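Phenylalanine--tRNA ligase beta subunit (Pyrococcus horikoshii, PDB 2CXI) contributes, as the beta subunit with its N-terminal editing domain, to the tetrameric enzyme that uses ATP to attach phenylalanine to tRNA(Phe). Local coordinates at residues K96-I100 and R101-V105; I144-F147 and D148-K151; E173-L176 and E177-L180. One frame throughout, in Å; residues are numbered along the deposited sequence.

Interaction 1. Residues K96-I100 and R101-V105; sequences KLKDI and RPYGV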
loop_
_atom_site.group_PDB
_atom_site.type_symbol
_atom_site.label_atom_id
_atom_site.label_comp_id
_atom_site.label_asym_id
_atom_site.label_seq_id
_atom_site.Cartn_x
_atom_site.Cartn_y
_atom_site.Cartn_z
ATOM N N LYS A 96 -23.378 1.050 5.574
ATOM C CA LYS A 96 -24.620 0.590 4.956
ATOM C C LYS A 96 -25.213 -0.609 5.693
ATOM O O LYS A 96 -26.364 -0.994 5.445
ATOM C CB LYS A 96 -24.411 0.236 3.496
ATOM C CG LYS A 96 -24.001 1.434 2.616
ATOM C CD LYS A 96 -24.350 1.103 1.157
ATOM C CE LYS A 96 -23.470 1.909 0.177
ATOM N NZ LYS A 96 -22.691 2.998 0.886
ATOM N N LEU A 97 -24.440 -1.174 6.620
ATOM C CA LEU A 97 -24.954 -2.263 7.485
ATOM C C LEU A 97 -25.725 -1.743 8.719
ATOM O O LEU A 97 -26.224 -2.535 9.525
ATOM C CB LEU A 97 -23.793 -3.193 7.893
ATOM C CG LEU A 97 -23.327 -4.186 6.817
ATOM C CD1 LEU A 97 -22.077 -4.928 7.266
ATOM C CD2 LEU A 97 -24.464 -5.198 6.400
ATOM N N LYS A 98 -25.779 -0.415 8.877
ATOM C CA LYS A 98 -26.282 0.221 10.116
ATOM C C LYS A 98 -27.644 -0.276 10.577
ATOM O O LYS A 98 -27.840 -0.472 11.778
ATOM C CB LYS A 98 -26.277 1.746 10.032
ATOM C CG LYS A 98 -26.662 2.481 11.350
ATOM C CD LYS A 98 -25.691 2.162 12.523
ATOM C CE LYS A 98 -26.016 3.030 13.740
ATOM N NZ LYS A 98 -25.314 2.603 15.013
ATOM N N ASP A 99 -28.556 -0.534 9.636
ATOM C CA ASP A 99 -29.894 -0.980 9.978
ATOM C C ASP A 99 -30.082 -2.413 9.514
ATOM O O ASP A 99 -31.206 -2.893 9.370
ATOM C CB ASP A 99 -30.945 -0.033 9.354
ATOM C CG ASP A 99 -32.326 -0.180 9.990
ATOM O OD1 ASP A 99 -32.419 -0.491 11.220
ATOM O OD2 ASP A 99 -33.372 -0.020 9.308
ATOM N N ILE A 100 -28.972 -3.130 9.293
ATOM C CA ILE A 100 -29.048 -4.524 8.857
ATOM C C ILE A 100 -28.360 -5.459 9.865
ATOM O O ILE A 100 -28.970 -6.465 10.326
ATOM C CB ILE A 100 -28.434 -4.688 7.402
ATOM C CG1 ILE A 100 -29.171 -3.784 6.394
ATOM C CG2 ILE A 100 -28.387 -6.184 6.970
ATOM C CD1 ILE A 100 -28.492 -3.654 5.016
ATOM N N ARG A 101 -27.101 -5.146 10.191
ATOM C CA ARG A 101 -26.368 -5.858 11.257
ATOM C C ARG A 101 -25.136 -4.992 11.616
ATOM O O ARG A 101 -24.032 -5.234 11.128
ATOM C CB ARG A 101 -25.993 -7.284 10.823
ATOM C CG ARG A 101 -25.484 -8.176 11.988
ATOM C CD ARG A 101 -25.323 -9.674 11.622
ATOM N NE ARG A 101 -25.006 -10.441 12.840
ATOM C CZ ARG A 101 -25.894 -10.793 13.769
ATOM N NH1 ARG A 101 -25.477 -11.431 14.866
ATOM N NH2 ARG A 101 -27.204 -10.520 13.622
ATOM N N PRO A 102 -25.362 -3.931 12.411
ATOM C CA PRO A 102 -24.454 -2.777 12.416
ATOM C C PRO A 102 -23.020 -3.016 12.880
ATOM O O PRO A 102 -22.112 -2.412 12.291
ATOM C CB PRO A 102 -25.166 -1.763 13.341
ATOM C CG PRO A 102 -26.148 -2.594 14.161
ATOM C CD PRO A 102 -26.551 -3.711 13.261
ATOM N N TYR A 103 -22.796 -3.865 13.895
ATOM C CA TYR A 103 -21.465 -3.960 14.544
ATOM C C TYR A 103 -20.732 -5.242 14.242
ATOM O O TYR A 103 -21.336 -6.300 14.228
ATOM C CB TYR A 103 -21.556 -3.781 16.073
ATOM C CG TYR A 103 -22.153 -2.445 16.418
ATOM C CD1 TYR A 103 -21.412 -1.262 16.214
ATOM C CD2 TYR A 103 -23.469 -2.340 16.903
ATOM C CE1 TYR A 103 -21.985 -0.002 16.500
ATOM C CE2 TYR A 103 -24.041 -1.105 17.200
ATOM C CZ TYR A 103 -23.290 0.057 16.988
ATOM O OH TYR A 103 -23.853 1.271 17.286
ATOM N N GLY A 104 -19.420 -5.106 14.003
ATOM C CA GLY A 104 -18.440 -6.205 13.902
ATOM C C GLY A 104 -17.234 -5.798 14.758
ATOM O O GLY A 104 -16.800 -4.614 14.773
ATOM N N VAL A 105 -16.715 -6.753 15.525
ATOM C CA VAL A 105 -15.455 -6.580 16.247
ATOM C C VAL A 105 -14.662 -7.854 15.962
ATOM O O VAL A 105 -15.247 -8.918 15.638
ATOM C CB VAL A 105 -15.652 -6.371 17.786
ATOM C CG1 VAL A 105 -16.363 -4.996 18.050
ATOM C CG2 VAL A 105 -16.507 -7.548 18.396
HETATM O O HOH W 1 -28.870 -8.745 11.872
#
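L97 and R101 meet through the backbone in a tight turn centred on one carbonyl oxygen. R101 N donates to L97 O over 2.8 Å, in the plane of that carbonyl and with an N-H...O angle of 149°. I100 N donates to the same oxygen, also at 2.8 Å. A weaker CA-H...O contact joins them, with P102 CA 3.4 Å from L97 O, so three successive residues close around a single acceptor.

The apolar contact is between K98 and P102, whose side chains cross at about a right angle with K98 CD 4.0 Å from P102 CB. Separately, P102 CB approaches a polar atom, K98 O, to 3.4 Å. Although CB of K98 points away from 101-105, CG anti to the backbone N (chi1 -174°) and a bend at chi2 (61°) bring the ammonium back to Y103. There NZ comes 3.0 Å from Y103 OH, but at an angle too poor for a hydrogen bond.

A water completes the polar contacts. It donates to I100 O and accepts from R101 NH2, at the edge of the guanidinium and in its plane. The extended R101 chain also gives NH1 to R137 O and NE to T236 OG1.

The turn thus leads from the loop after strand 84-93 into strand 103-110, where Y103 pairs with G237, while L97 packs on strands 154-159 and 199-204.

Interaction 2. Residues I144-F147 and D148-K151; sequences IFDF and DKIK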
loop_
_atom_site.group_PDB
_atom_site.type_symbol
_atom_site.label_atom_id
_atom_site.label_comp_id
_atom_site.label_asym_id
_atom_site.label_seq_id
_atom_site.Cartn_x
_atom_site.Cartn_y
_atom_site.Cartn_z
ATOM N N ILE A 144 -15.189 -18.048 13.241
ATOM C CA ILE A 144 -13.753 -18.333 13.431
ATOM C C ILE A 144 -13.155 -18.831 12.129
ATOM O O ILE A 144 -13.787 -19.606 11.393
ATOM C CB ILE A 144 -13.534 -19.348 14.557
ATOM C CG1 ILE A 144 -14.049 -18.781 15.881
ATOM C CG2 ILE A 144 -12.060 -19.606 14.741
ATOM C CD1 ILE A 144 -14.236 -19.880 16.937
ATOM N N PHE A 145 -11.936 -18.371 11.854
ATOM C CA PHE A 145 -11.281 -18.551 10.554
ATOM C C PHE A 145 -9.794 -18.793 10.736
ATOM O O PHE A 145 -9.196 -18.300 11.684
ATOM C CB PHE A 145 -11.524 -17.334 9.632
ATOM C CG PHE A 145 -13.001 -17.015 9.441
ATOM C CD1 PHE A 145 -13.638 -16.111 10.289
ATOM C CD2 PHE A 145 -13.772 -17.718 8.489
ATOM C CE1 PHE A 145 -15.025 -15.845 10.164
ATOM C CE2 PHE A 145 -15.147 -17.461 8.348
ATOM C CZ PHE A 145 -15.763 -16.511 9.174
ATOM N N ASP A 146 -9.200 -19.525 9.800
ATOM C CA ASP A 146 -7.752 -19.646 9.763
ATOM C C ASP A 146 -7.134 -18.396 9.131
ATOM O O ASP A 146 -7.268 -18.143 7.904
ATOM C CB ASP A 146 -7.369 -20.904 8.958
ATOM C CG ASP A 146 -5.891 -21.289 9.119
ATOM O OD1 ASP A 146 -5.014 -20.401 9.239
ATOM O OD2 ASP A 146 -5.554 -22.483 9.204
ATOM N N PHE A 147 -6.461 -17.607 9.963
ATOM C CA PHE A 147 -5.904 -16.315 9.541
ATOM C C PHE A 147 -4.883 -16.435 8.392
ATOM O O PHE A 147 -4.803 -15.553 7.499
ATOM C CB PHE A 147 -5.292 -15.575 10.729
ATOM C CG PHE A 147 -4.661 -14.244 10.345
ATOM C CD1 PHE A 147 -5.455 -13.195 9.929
ATOM C CD2 PHE A 147 -3.270 -14.082 10.358
ATOM C CE1 PHE A 147 -4.889 -11.931 9.539
ATOM C CE2 PHE A 147 -2.685 -12.833 9.977
ATOM C CZ PHE A 147 -3.532 -11.761 9.585
ATOM N N ASP A 148 -4.152 -17.545 8.394
ATOM C CA ASP A 148 -3.146 -17.818 7.348
ATOM C C ASP A 148 -3.779 -18.037 5.992
ATOM O O ASP A 148 -3.098 -17.988 4.995
ATOM C CB ASP A 148 -2.312 -19.039 7.727
ATOM C CG ASP A 148 -1.457 -18.782 8.926
ATOM O OD1 ASP A 148 -1.243 -17.602 9.268
ATOM O OD2 ASP A 148 -0.938 -19.708 9.566
ATOM N N LYS A 149 -5.092 -18.251 5.975
ATOM C CA LYS A 149 -5.801 -18.581 4.749
ATOM C C LYS A 149 -6.571 -17.388 4.186
ATOM O O LYS A 149 -7.290 -17.519 3.174
ATOM C CB LYS A 149 -6.739 -19.769 4.985
ATOM C CG LYS A 149 -5.970 -21.118 5.274
ATOM C CD LYS A 149 -6.974 -22.288 5.321
ATOM C CE LYS A 149 -6.407 -23.491 6.049
ATOM N NZ LYS A 149 -7.463 -24.435 6.521
ATOM N N ILE A 150 -6.465 -16.229 4.832
ATOM C CA ILE A 150 -7.221 -15.055 4.315
ATOM C C ILE A 150 -6.255 -13.922 4.010
ATOM O O ILE A 150 -5.156 -13.922 4.536
ATOM C CB ILE A 150 -8.348 -14.611 5.298
ATOM C CG1 ILE A 150 -7.724 -14.023 6.586
ATOM C CG2 ILE A 150 -9.387 -15.797 5.490
ATOM C CD1 ILE A 150 -8.733 -13.478 7.673
ATOM N N LYS A 151 -6.665 -12.981 3.160
ATOM C CA LYS A 151 -5.809 -11.852 2.799
ATOM C C LYS A 151 -6.429 -10.536 3.256
ATOM O O LYS A 151 -7.380 -10.039 2.645
ATOM C CB LYS A 151 -5.518 -11.826 1.297
ATOM C CG LYS A 151 -4.448 -10.789 0.903
ATOM C CD LYS A 151 -4.253 -10.795 -0.644
ATOM C CE LYS A 151 -3.068 -9.959 -1.056
ATOM N NZ LYS A 151 -2.668 -10.242 -2.509
HETATM O O HOH W 2 -2.851 -20.949 10.914
#
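The D146 carboxylate meets D148 and K149 through different oxygens. D148 N reaches OD1 of D146 on the anti side, 17° out of the carboxylate plane, at 3.1 Å. OD2 of D146 is where K149 arrives: its CE is 3.4 Å away, and NZ at 3.8 Å makes a long salt bridge. The D148 carboxylate plane is turned 47° from that of D146, and its OD2 stands 4.1 Å from D146 OD1. The F147 ring is approached obliquely by I150, with CD1 of the isoleucine 4.0 Å from CD1 of the phenylalanine.

A chi1 of -167° sets the D146 carboxylate beside its own carbonyl carbon, where OD1 closes on the amide two residues ahead, an Asx turn. The backbone continues the tight winding through two bonds between residues three apart, the spacing of a 3-10 turn: K149 N donates to D146 O at 2.9 Å, and I150 N to F147 O at 3.2 Å. Together they close strand 140-146 in the B3/4 domain.

Outside the turn, T228 OG1 bonds D146 OD2, N230 ND2 holds D148 OD1, and K149 NZ donates to R223 O. Replacing D146 by an alanine would probably leave the D148 amide and T228 without their carboxylate partner and remove the weak, long pairing with K149.

Chemically, two like charges lie close here. A water that donates to both D146 OD1 and D148 OD2, with T228 and N230 as further partners of the two carboxylates, probably eases their repulsion, whereas K149 offers only D146 a weak, long compensation.

Interaction 3. Residues E173-L176 and E177-L180; sequences EMTL and EEIL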
loop_
_atom_site.group_PDB
_atom_site.type_symbol
_atom_site.label_atom_id
_atom_site.label_comp_id
_atom_site.label_asym_id
_atom_site.label_seq_id
_atom_site.Cartn_x
_atom_site.Cartn_y
_atom_site.Cartn_z
ATOM N N GLU A 173 -20.555 -22.394 -5.924
ATOM C CA GLU A 173 -21.097 -21.103 -5.519
ATOM C C GLU A 173 -22.590 -20.975 -5.808
ATOM O O GLU A 173 -23.100 -21.548 -6.791
ATOM C CB GLU A 173 -20.356 -19.981 -6.250
ATOM C CG GLU A 173 -18.899 -19.935 -5.853
ATOM C CD GLU A 173 -18.204 -18.669 -6.279
ATOM O OE1 GLU A 173 -18.627 -18.091 -7.325
ATOM O OE2 GLU A 173 -17.244 -18.266 -5.549
HETATM N N MSE A 174 -23.278 -20.233 -4.939
HETATM C CA MSE A 174 -24.689 -19.898 -5.105
HETATM C C MSE A 174 -24.863 -18.436 -4.748
HETATM O O MSE A 174 -24.074 -17.905 -3.962
HETATM C CB MSE A 174 -25.528 -20.692 -4.120
HETATM C CG MSE A 174 -25.613 -22.155 -4.405
HETATM SE SE MSE A 174 -26.546 -22.957 -2.853
HETATM C CE MSE A 174 -26.964 -24.712 -3.734
ATOM N N THR A 175 -25.903 -17.784 -5.270
ATOM C CA THR A 175 -26.191 -16.421 -4.843
ATOM C C THR A 175 -26.578 -16.409 -3.362
ATOM O O THR A 175 -27.026 -17.426 -2.790
ATOM C CB THR A 175 -27.335 -15.750 -5.654
ATOM O OG1 THR A 175 -28.570 -16.364 -5.306
ATOM C CG2 THR A 175 -27.195 -15.976 -7.150
ATOM N N LEU A 176 -26.417 -15.255 -2.752
ATOM C CA LEU A 176 -26.809 -15.069 -1.371
ATOM C C LEU A 176 -28.269 -15.437 -1.176
ATOM O O LEU A 176 -28.623 -16.098 -0.224
ATOM C CB LEU A 176 -26.557 -13.615 -0.950
ATOM C CG LEU A 176 -25.176 -13.227 -0.448
ATOM C CD1 LEU A 176 -23.994 -14.087 -0.945
ATOM C CD2 LEU A 176 -24.942 -11.755 -0.531
ATOM N N GLU A 177 -29.100 -14.992 -2.108
ATOM C CA GLU A 177 -30.494 -15.375 -2.183
ATOM C C GLU A 177 -30.728 -16.891 -2.148
ATOM O O GLU A 177 -31.509 -17.384 -1.333
ATOM C CB GLU A 177 -31.102 -14.749 -3.447
ATOM C CG GLU A 177 -31.811 -13.460 -3.153
ATOM C CD GLU A 177 -32.881 -13.686 -2.104
ATOM O OE1 GLU A 177 -32.804 -13.061 -1.022
ATOM O OE2 GLU A 177 -33.762 -14.542 -2.351
ATOM N N GLU A 178 -30.015 -17.624 -3.007
ATOM C CA GLU A 178 -30.117 -19.079 -3.077
ATOM C C GLU A 178 -29.667 -19.740 -1.787
ATOM O O GLU A 178 -30.223 -20.767 -1.396
ATOM C CB GLU A 178 -29.296 -19.639 -4.240
ATOM C CG GLU A 178 -29.779 -19.148 -5.594
ATOM C CD GLU A 178 -28.960 -19.678 -6.762
ATOM O OE1 GLU A 178 -27.700 -19.700 -6.703
ATOM O OE2 GLU A 178 -29.604 -20.040 -7.773
ATOM N N ILE A 179 -28.642 -19.173 -1.147
ATOM C CA ILE A 179 -28.182 -19.721 0.132
ATOM C C ILE A 179 -29.273 -19.602 1.199
ATOM O O ILE A 179 -29.552 -20.571 1.912
ATOM C CB ILE A 179 -26.853 -19.059 0.590
ATOM C CG1 ILE A 179 -25.727 -19.288 -0.458
ATOM C CG2 ILE A 179 -26.430 -19.613 1.958
ATOM C CD1 ILE A 179 -24.388 -18.484 -0.145
ATOM N N LEU A 180 -29.895 -18.422 1.312
ATOM C CA LEU A 180 -31.010 -18.234 2.276
ATOM C C LEU A 180 -32.137 -19.231 2.034
ATOM O O LEU A 180 -32.716 -19.771 2.975
ATOM C CB LEU A 180 -31.548 -16.812 2.235
ATOM C CG LEU A 180 -30.597 -15.710 2.719
ATOM C CD1 LEU A 180 -31.386 -14.494 3.070
ATOM C CD2 LEU A 180 -29.804 -16.177 3.952
#
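T175 has its hydroxyl between the backbone N and the carbonyl carbon (chi1 71°), and E178 has CG anti to its own carbonyl carbon (chi1 -62°), the chain extended beyond. These torsions direct the two side chains at each other's backbone amides, forming a capping box at the start of helix 176-182. T175 is the N-cap.

The exchange is reciprocal. E178 N donates to T175 OG1 at 3.0 Å and 162°, so the hydroxyl satisfies an amide of the first turn. T175 N in turn donates to E178 OE1, again at 3.0 Å; it meets that oxygen on the anti side and somewhat out of the carboxylate plane. Two bonds therefore fix the rotation of both side chains. The carboxylate also lies near the helix's N-terminal end, where the helix dipole would be expected to favour its negative charge.

Ordinary helical bonds follow directly. I179 N reaches T175 O at 2.9 Å, and L180 N reaches L176 O at 3.1 Å.

An apolar contact crosses the same turn. M174, a selenomethionine in this crystal, precedes the N-cap and packs its CB 3.9 Å from CG1 of I179, the pairing known as a hydrophobic staple. I179 and L176 also touch F165 on the partner strand and M212, so the helix start rests on strand 209-212 of the large mixed sheet, within the B3/4 domain.

The T175-E178 approach is close even between non-bonded atoms: E178 CG sits 3.0 Å from T175 OG1.

In the fold
All three interactions are partly buried local turns, and none touches another. The buried residues are L97, I100, R101 and P102 in interaction 1, D146 and I150 in interaction 2, and L176, I179 and L180 in interaction 3; K98 and K149 are exposed. Interactions 1 and 2 serve the same large mixed sheet: one leads into strand 103-110, the other leaves strand 140-146, and both strands pair with 231-237. Interaction 3, farther from the chain's centre, joins the two-stranded sheet 164-165/174-175 to helix 176-182. The chemistry differs accordingly: interaction 1 gathers donors on a backbone carbonyl, interaction 2 balances charged side chains near a second subunit, and interaction 3 caps a helix with side-chain oxygens beside an apolar contact.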